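PDB 3R5G: CyaB from Pseudomonas aeruginosa, which probably makes cyclic AMP from ATP as an adenylyl cyclase, this chain being the catalytic domain of a longer, membrane-bound protein. Local coordinates for residues 8-13 / 117-122. Numbering follows the deposited sequence.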
ATOM      1  N   LYS A   8      -6.147  10.264 -17.235  1.00 17.11           N
ATOM      2  CA  LYS A   8      -5.155  11.292 -17.575  1.00 16.64           C
ATOM      3  C   LYS A   8      -3.754  10.648 -17.586  1.00 14.11           C
ATOM      4  O   LYS A   8      -3.561   9.699 -16.812  1.00 14.96           O
ATOM      5  CB  LYS A   8      -5.175  12.389 -16.525  1.00 18.89           C
ATOM      6  CG  LYS A   8      -6.448  13.237 -16.618  1.00 21.30           C
ATOM      7  CD  LYS A   8      -6.516  14.113 -15.347  1.00 24.84           C
ATOM      8  CE  LYS A   8      -5.612  15.310 -15.487  1.00 27.83           C
ATOM      9  NZ  LYS A   8      -6.440  16.505 -15.044  1.00 25.94           N
ATOM     10  N   LYS A   9      -2.852  11.199 -18.399  1.00 14.77           N
ATOM     11  CA  LYS A   9      -1.419  10.674 -18.442  1.00 13.06           C
ATOM     12  C   LYS A   9      -0.748  11.308 -17.216  1.00 15.52           C
ATOM     13  O   LYS A   9      -0.685  12.535 -17.094  1.00 14.42           O
ATOM     14  CB  LYS A   9      -0.756  11.136 -19.699  1.00 14.82           C
ATOM     15  CG  LYS A   9       0.699  10.476 -19.735  1.00 18.82           C
ATOM     16  CD  LYS A   9       1.270  10.680 -21.086  1.00 25.00           C
ATOM     17  CE  LYS A   9       0.873   9.611 -22.060  1.00 32.70           C
ATOM     18  NZ  LYS A   9       1.733   9.842 -23.287  1.00 35.23           N
ATOM     19  N   LEU A  10      -0.261  10.479 -16.305  1.00 13.51           N
ATOM     20  CA  LEU A  10       0.430  10.899 -15.110  1.00 10.77           C
ATOM     21  C   LEU A  10       1.797  10.229 -15.052  1.00 11.20           C
ATOM     22  O   LEU A  10       1.975   9.175 -15.608  1.00 13.18           O
ATOM     23  CB  LEU A  10      -0.333  10.503 -13.882  1.00 13.26           C
ATOM     24  CG  LEU A  10      -1.813  10.873 -13.783  1.00 14.13           C
ATOM     25  CD1 LEU A  10      -2.348  10.384 -12.453  1.00 15.59           C
ATOM     26  CD2 LEU A  10      -1.944  12.340 -13.827  1.00 13.49           C
ATOM     27  N   THR A  11       2.723  10.875 -14.327  1.00  9.88           N
ATOM     28  CA  THR A  11       3.927  10.153 -13.817  1.00  9.13           C
ATOM     29  C   THR A  11       3.646   9.907 -12.355  1.00  9.68           C
ATOM     30  O   THR A  11       3.336  10.827 -11.561  1.00 11.39           O
ATOM     31  CB  THR A  11       5.202  10.920 -14.138  1.00  8.13           C
ATOM     32  OG1 THR A  11       5.401  10.969 -15.544  1.00 10.78           O
ATOM     33  CG2 THR A  11       6.456  10.139 -13.530  1.00  9.76           C
ATOM     34  N   VAL A  12       3.826   8.665 -11.960  1.00  9.72           N
ATOM     35  CA  VAL A  12       3.510   8.176 -10.619  1.00  9.10           C
ATOM     36  C   VAL A  12       4.751   7.663  -9.905  1.00  9.31           C
ATOM     37  O   VAL A  12       5.557   6.955 -10.544  1.00  9.87           O
ATOM     38  CB  VAL A  12       2.456   6.991 -10.633  1.00  9.79           C
ATOM     39  CG1 VAL A  12       2.170   6.478  -9.260  1.00 10.34           C
ATOM     40  CG2 VAL A  12       1.198   7.432 -11.434  1.00 11.73           C
ATOM     41  N   PHE A  13       4.982   8.101  -8.666  1.00 10.63           N
ATOM     42  CA  PHE A  13       6.206   7.855  -7.909  1.00  9.99           C
ATOM     43  C   PHE A  13       5.812   7.153  -6.620  1.00 10.04           C
ATOM     44  O   PHE A  13       4.857   7.573  -5.916  1.00  9.21           O
ATOM     45  CB  PHE A  13       6.780   9.271  -7.573  1.00  9.38           C
ATOM     46  CG  PHE A  13       7.836   9.230  -6.553  1.00 10.18           C
ATOM     47  CD1 PHE A  13       9.193   9.265  -6.977  1.00 10.61           C
ATOM     48  CD2 PHE A  13       7.549   9.152  -5.164  1.00  9.76           C
ATOM     49  CE1 PHE A  13      10.212   9.277  -6.021  1.00  9.20           C
ATOM     50  CE2 PHE A  13       8.632   9.138  -4.177  1.00 11.03           C
ATOM     51  CZ  PHE A  13       9.960   9.197  -4.610  1.00 10.85           C
ATOM     52  N   GLY A 117       2.007   6.821 -17.447  1.00 12.22           N
ATOM     53  CA  GLY A 117       0.951   6.237 -18.326  1.00 11.73           C
ATOM     54  C   GLY A 117      -0.403   6.745 -17.873  1.00 13.46           C
ATOM     55  O   GLY A 117      -0.522   7.572 -16.945  1.00 13.72           O
ATOM     56  N   TYR A 118      -1.440   6.318 -18.637  1.00 14.33           N
ATOM     57  CA  TYR A 118      -2.791   6.782 -18.309  1.00 14.61           C
ATOM     58  C   TYR A 118      -3.333   6.152 -17.110  1.00 13.38           C
ATOM     59  O   TYR A 118      -3.303   4.933 -16.930  1.00 15.95           O
ATOM     60  CB  TYR A 118      -3.706   6.487 -19.560  1.00 14.24           C
ATOM     61  CG  TYR A 118      -3.405   7.493 -20.660  1.00 15.01           C
ATOM     62  CD1 TYR A 118      -4.041   8.780 -20.707  1.00 15.32           C
ATOM     63  CD2 TYR A 118      -2.518   7.215 -21.677  1.00 18.32           C
ATOM     64  CE1 TYR A 118      -3.724   9.741 -21.702  1.00 18.05           C
ATOM     65  CE2 TYR A 118      -2.267   8.147 -22.669  1.00 16.82           C
ATOM     66  CZ  TYR A 118      -2.853   9.398 -22.663  1.00 16.37           C
ATOM     67  OH  TYR A 118      -2.551  10.320 -23.686  1.00 25.62           O
ATOM     68  N   CYS A 119      -3.865   6.991 -16.212  1.00 15.95           N
ATOM     69  CA  CYS A 119      -4.402   6.582 -14.923  1.00 15.61           C
ATOM     70  C   CYS A 119      -5.786   7.166 -14.715  1.00 15.84           C
ATOM     71  O   CYS A 119      -6.092   8.123 -15.348  1.00 17.42           O
ATOM     72  CB  CYS A 119      -3.529   7.134 -13.766  1.00 16.37           C
ATOM     73  SG  CYS A 119      -1.821   6.506 -13.776  1.00 16.35           S
ATOM     74  N   THR A 120      -6.581   6.575 -13.846  1.00 14.67           N
ATOM     75  CA  THR A 120      -7.914   7.151 -13.496  1.00 16.01           C
ATOM     76  C   THR A 120      -7.761   7.913 -12.206  1.00 17.15           C
ATOM     77  O   THR A 120      -7.281   7.390 -11.151  1.00 16.47           O
ATOM     78  CB  THR A 120      -8.944   6.035 -13.326  1.00 18.61           C
ATOM     79  OG1 THR A 120      -8.985   5.243 -14.514  1.00 20.23           O
ATOM     80  CG2 THR A 120     -10.300   6.601 -12.893  1.00 20.89           C
ATOM     81  N   VAL A 121      -8.211   9.179 -12.211  1.00 18.86           N
ATOM     82  CA  VAL A 121      -8.071  10.037 -11.013  1.00 19.48           C
ATOM     83  C   VAL A 121      -9.425  10.548 -10.544  1.00 20.48           C
ATOM     84  O   VAL A 121     -10.236  10.925 -11.372  1.00 23.63           O
ATOM     85  CB  VAL A 121      -7.313  11.389 -11.231  1.00 23.47           C
ATOM     86  CG1 VAL A 121      -6.678  11.924  -9.851  1.00 22.01           C
ATOM     87  CG2 VAL A 121      -6.371  11.252 -12.377  1.00 23.42           C
ATOM     88  N   GLY A 122      -9.654  10.538  -9.273  1.00 21.38           N
ATOM     89  CA  GLY A 122     -11.037  10.859  -8.828  1.00 22.29           C
ATOM     90  C   GLY A 122     -11.141  10.814  -7.358  1.00 20.78           C
ATOM     91  O   GLY A 122     -10.170  10.611  -6.633  1.00 21.27           O
TER
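One face of the Tyr-118 ring is covered by Lys-9, whose CB stands 4.1 Å from the ring centroid and 20° off its normal, a CH-pi contact displaced toward the rim. With CG anti to the backbone N, the lysine chain runs obliquely across the ring and bends at chi3, so that CE meets Tyr-118 CE2 at 3.5 Å. The two residues form the non-hydrogen-bonded pair of a short antiparallel ladder within the class III nucleotide cyclase fold, where strands 6-18 and 118-124 meet. Hydrogen-bonded pairs flank it: Lys-8 with Cys-119, and Leu-10 with Gly-117. The straightest of the four bonds runs from Leu-10 N to Gly-117 O (3.0 Å, 174° at the hydrogen), although this donor lies above the carbonyl plane; Gly-117 N returns to Leu-10 O nearly along the C=O axis.

The segment axes cross at 102° and the chain turns a corner at Gly-117, after strand 109-116 has paired with the same strand, consistent with a ladder of only three pairs between these segments. On the opposite face of the ladder from the tyrosine, Leu-10 CD1 packs 3.7 Å from Cys-119 CB, and Ile-134 adds to this apolar cluster. Lys-8 NZ goes to a salt bridge with Asp-68, while farther back along its chain CD touches Val-121 CG2 at 4.1 Å.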